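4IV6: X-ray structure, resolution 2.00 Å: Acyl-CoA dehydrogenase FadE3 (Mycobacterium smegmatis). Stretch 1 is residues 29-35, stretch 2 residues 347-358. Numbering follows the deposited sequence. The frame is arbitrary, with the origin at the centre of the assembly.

Stretch 1 (29-35) VVRELEH
Stretch 2, residues 347-358: STEYDVERYFRD

How are the two stretches laid against each other? Residues 30-35 form a helix with Val29 at its N-cap position, and Glu34 N bonds back to Val30 O at 2.8 Å. Ser347 to Tyr350 make a type I beta turn, closed by Tyr350 N to Ser347 O at 3.2 Å; Tyr350 then extends (phi/psi -108/163) before the chain enters the helix that includes 352-358. The two helix axes run at 44° in their N-to-C directions and come no closer than 12.2 Å, so long side chains must span the gap. In register, the CA of Arg31 lies 8.0 Å from the CA of Asp351, and the CA of Glu34 lies 8.8 Å from the CA of Arg354.

How does Arg31, which has the largest covered area, reach the turn? Its CA-to-CB bond points sideways, but chi1 and chi2 are both t, and chi3 near -27° with chi4 near -76° brings the guanidinium to the other stretch. There Arg31 NH1 and NH2 lie 2.8 and 2.9 Å from Asp351 OD1, a salt bridge whose two hydrogen bonds are weak because both amino groups converge on one oxygen at angles below 130°. Asp351 (chi1 m, chi2 -24°) sits at the edge of the guanidinium. Arg31 NH1 also donates to Thr348 O at 3.2 Å. Glu349 O lies over one face of the guanidinium, a contact rather than a hydrogen bond, 3.6 Å from Arg31 NH2.

What does Glu34 bind? Its CA-to-CB bond points toward the other stretch, and chi1 t, chi2 m and chi3 -21° present the carboxylate to Arg357 in a two-pronged salt bridge: Arg357 NH1 to Glu34 OE2 is 2.7 Å and Arg357 NH2 to Glu34 OE1 is 2.9 Å. Arg357 (m, t, m, chi4 105°) is also held by Glu353 one helical turn earlier, with Arg357 NE to Glu353 OE2 at 2.9 Å and Arg357 NH2 to Glu353 OE1 at 3.0 Å. One guanidinium thus serves two carboxylates. Glu34 OE2 is 4.6 Å from Asp358 OD1, and a water between these like charges donates to both, at 2.7 Å from Glu34 OE2 and 2.8 Å from Asp358 OD1.

Where does Arg354 fit? Its CA-to-CB bond points toward the other stretch, and with chi1 t and chi3 near -32° Arg354 CG packs 3.9 Å from Glu34 CD. Val30 (chi1 p) meets it farther out: Val30 CG1 is 3.3 Å from Arg354 NH2, and Val30 CG2 lies over one face of the guanidinium. This contact is packing rather than ion pairing.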

# COMPACT_ATOMS: atom_id res chain seq x y z
N VAL B 29 -22.89 12.15 -24.56
CA VAL B 29 -22.11 12.06 -25.79
C VAL B 29 -20.67 11.65 -25.58
O VAL B 29 -19.94 11.38 -26.55
CB VAL B 29 -22.14 13.39 -26.59
CG1 VAL B 29 -23.56 13.72 -27.05
CG2 VAL B 29 -21.55 14.54 -25.78
N VAL B 30 -20.23 11.61 -24.33
CA VAL B 30 -18.82 11.42 -24.03
C VAL B 30 -18.28 10.08 -24.55
O VAL B 30 -17.22 10.03 -25.16
CB VAL B 30 -18.52 11.68 -22.52
CG1 VAL B 30 -19.25 10.69 -21.62
CG2 VAL B 30 -17.04 11.63 -22.25
N ARG B 31 -19.04 8.99 -24.39
CA ARG B 31 -18.51 7.71 -24.84
C ARG B 31 -18.18 7.72 -26.31
O ARG B 31 -17.10 7.35 -26.69
CB ARG B 31 -19.44 6.53 -24.51
CG ARG B 31 -18.83 5.17 -24.93
CD ARG B 31 -19.72 3.96 -24.70
NE ARG B 31 -20.63 4.26 -23.60
CZ ARG B 31 -20.30 4.26 -22.32
NH1 ARG B 31 -19.09 3.89 -21.92
NH2 ARG B 31 -21.22 4.60 -21.43
N GLU B 32 -19.13 8.14 -27.14
CA GLU B 32 -18.93 8.12 -28.58
C GLU B 32 -17.78 9.03 -28.96
O GLU B 32 -16.92 8.65 -29.75
CB GLU B 32 -20.22 8.52 -29.31
N LEU B 33 -17.75 10.24 -28.42
CA LEU B 33 -16.70 11.18 -28.78
C LEU B 33 -15.33 10.66 -28.34
O LEU B 33 -14.42 10.62 -29.15
CB LEU B 33 -16.94 12.55 -28.14
CG LEU B 33 -18.20 13.35 -28.53
CD1 LEU B 33 -18.36 14.50 -27.56
CD2 LEU B 33 -18.15 13.87 -29.97
N GLU B 34 -15.23 10.24 -27.06
CA GLU B 34 -13.94 9.86 -26.40
C GLU B 34 -13.40 8.63 -27.08
O GLU B 34 -12.21 8.57 -27.40
CB GLU B 34 -14.13 9.59 -24.90
CG GLU B 34 -12.85 9.50 -24.02
CD GLU B 34 -12.16 8.16 -24.04
OE1 GLU B 34 -12.79 7.14 -24.37
OE2 GLU B 34 -10.96 8.10 -23.69
N HIS B 35 -14.29 7.67 -27.34
CA HIS B 35 -13.89 6.45 -28.04
C HIS B 35 -13.36 6.79 -29.44
O HIS B 35 -12.39 6.20 -29.89
CB HIS B 35 -15.04 5.42 -28.12
CG HIS B 35 -14.73 4.24 -29.01
ND1 HIS B 35 -15.20 4.14 -30.31
CD2 HIS B 35 -13.99 3.13 -28.79
CE1 HIS B 35 -14.76 3.01 -30.84
NE2 HIS B 35 -14.02 2.38 -29.95
N SER B 347 -15.26 -3.69 -19.51
CA SER B 347 -16.04 -3.40 -20.73
C SER B 347 -16.02 -1.92 -21.04
O SER B 347 -16.25 -1.12 -20.15
CB SER B 347 -17.50 -3.84 -20.54
OG SER B 347 -18.32 -3.20 -21.52
N THR B 348 -15.80 -1.56 -22.31
CA THR B 348 -15.84 -0.16 -22.72
C THR B 348 -17.26 0.38 -22.89
O THR B 348 -17.43 1.55 -23.25
CB THR B 348 -15.08 0.09 -24.04
OG1 THR B 348 -15.68 -0.69 -25.08
CG2 THR B 348 -13.64 -0.27 -23.92
N GLU B 349 -18.27 -0.47 -22.64
CA GLU B 349 -19.67 -0.05 -22.52
C GLU B 349 -20.01 0.47 -21.11
O GLU B 349 -21.07 1.08 -20.91
CB GLU B 349 -20.62 -1.19 -22.92
CG GLU B 349 -20.61 -1.39 -24.44
CD GLU B 349 -21.24 -2.69 -24.95
OE1 GLU B 349 -21.34 -2.78 -26.20
OE2 GLU B 349 -21.59 -3.62 -24.19
N TYR B 350 -19.09 0.28 -20.17
CA TYR B 350 -19.15 0.91 -18.85
C TYR B 350 -18.07 2.00 -18.80
O TYR B 350 -17.18 2.04 -19.66
CB TYR B 350 -18.94 -0.14 -17.75
CG TYR B 350 -20.08 -1.12 -17.66
CD1 TYR B 350 -20.27 -2.06 -18.65
CD2 TYR B 350 -20.98 -1.09 -16.59
CE1 TYR B 350 -21.32 -2.95 -18.60
CE2 TYR B 350 -22.06 -1.99 -16.53
CZ TYR B 350 -22.20 -2.91 -17.54
OH TYR B 350 -23.22 -3.82 -17.53
N ASP B 351 -18.18 2.91 -17.84
CA ASP B 351 -17.35 4.12 -17.84
C ASP B 351 -16.08 4.00 -16.99
O ASP B 351 -15.16 4.80 -17.15
CB ASP B 351 -18.18 5.31 -17.35
CG ASP B 351 -19.31 5.70 -18.33
OD1 ASP B 351 -19.20 5.39 -19.54
OD2 ASP B 351 -20.29 6.31 -17.89
N VAL B 352 -16.04 3.02 -16.09
CA VAL B 352 -14.94 2.94 -15.14
C VAL B 352 -13.61 2.69 -15.87
O VAL B 352 -12.58 3.12 -15.39
CB VAL B 352 -15.19 1.95 -13.97
CG1 VAL B 352 -16.26 2.49 -13.03
CG2 VAL B 352 -15.61 0.56 -14.44
N GLU B 353 -13.62 2.00 -17.01
CA GLU B 353 -12.37 1.79 -17.75
C GLU B 353 -11.81 3.10 -18.26
O GLU B 353 -10.60 3.26 -18.31
CB GLU B 353 -12.55 0.80 -18.90
CG GLU B 353 -13.42 1.29 -20.05
CD GLU B 353 -12.66 2.05 -21.14
OE1 GLU B 353 -13.27 2.94 -21.78
OE2 GLU B 353 -11.49 1.73 -21.38
N ARG B 354 -12.67 4.05 -18.60
CA ARG B 354 -12.21 5.35 -19.04
C ARG B 354 -11.54 6.10 -17.88
O ARG B 354 -10.48 6.72 -18.08
CB ARG B 354 -13.36 6.19 -19.61
CG ARG B 354 -12.85 7.47 -20.22
CD ARG B 354 -13.77 8.64 -20.11
NE ARG B 354 -15.22 8.39 -20.11
CZ ARG B 354 -16.06 9.21 -19.48
NH1 ARG B 354 -15.58 10.27 -18.80
NH2 ARG B 354 -17.36 9.00 -19.53
N TYR B 355 -12.15 6.10 -16.69
CA TYR B 355 -11.52 6.78 -15.56
C TYR B 355 -10.15 6.17 -15.27
O TYR B 355 -9.23 6.88 -14.91
CB TYR B 355 -12.39 6.78 -14.29
CG TYR B 355 -13.84 7.08 -14.53
CD1 TYR B 355 -14.24 8.14 -15.34
CD2 TYR B 355 -14.83 6.31 -13.91
CE1 TYR B 355 -15.59 8.41 -15.55
CE2 TYR B 355 -16.17 6.57 -14.12
CZ TYR B 355 -16.54 7.62 -14.92
OH TYR B 355 -17.87 7.86 -15.06
N PHE B 356 -10.07 4.85 -15.39
CA PHE B 356 -8.84 4.11 -15.17
C PHE B 356 -7.76 4.55 -16.18
O PHE B 356 -6.61 4.71 -15.82
CB PHE B 356 -9.14 2.60 -15.28
CG PHE B 356 -7.95 1.69 -15.15
CD1 PHE B 356 -7.45 1.34 -13.90
CD2 PHE B 356 -7.35 1.13 -16.26
CE1 PHE B 356 -6.36 0.47 -13.78
CE2 PHE B 356 -6.27 0.27 -16.14
CZ PHE B 356 -5.79 -0.06 -14.91
N ARG B 357 -8.15 4.76 -17.43
CA ARG B 357 -7.21 5.21 -18.46
C ARG B 357 -6.84 6.69 -18.30
O ARG B 357 -5.77 7.08 -18.69
CB ARG B 357 -7.81 5.01 -19.86
CG ARG B 357 -7.87 3.59 -20.37
CD ARG B 357 -8.31 3.56 -21.81
NE ARG B 357 -9.72 3.92 -21.96
CZ ARG B 357 -10.19 5.08 -22.42
NH1 ARG B 357 -9.38 6.04 -22.84
NH2 ARG B 357 -11.50 5.25 -22.52
N ASP B 358 -7.74 7.49 -17.74
CA ASP B 358 -7.51 8.93 -17.59
C ASP B 358 -6.64 9.28 -16.36
O ASP B 358 -5.85 10.22 -16.39
CB ASP B 358 -8.82 9.69 -17.52
CG ASP B 358 -9.46 9.89 -18.90
OD1 ASP B 358 -8.80 9.62 -19.93
OD2 ASP B 358 -10.63 10.33 -18.94
O HOH W 1 -10.22 10.28 -22.23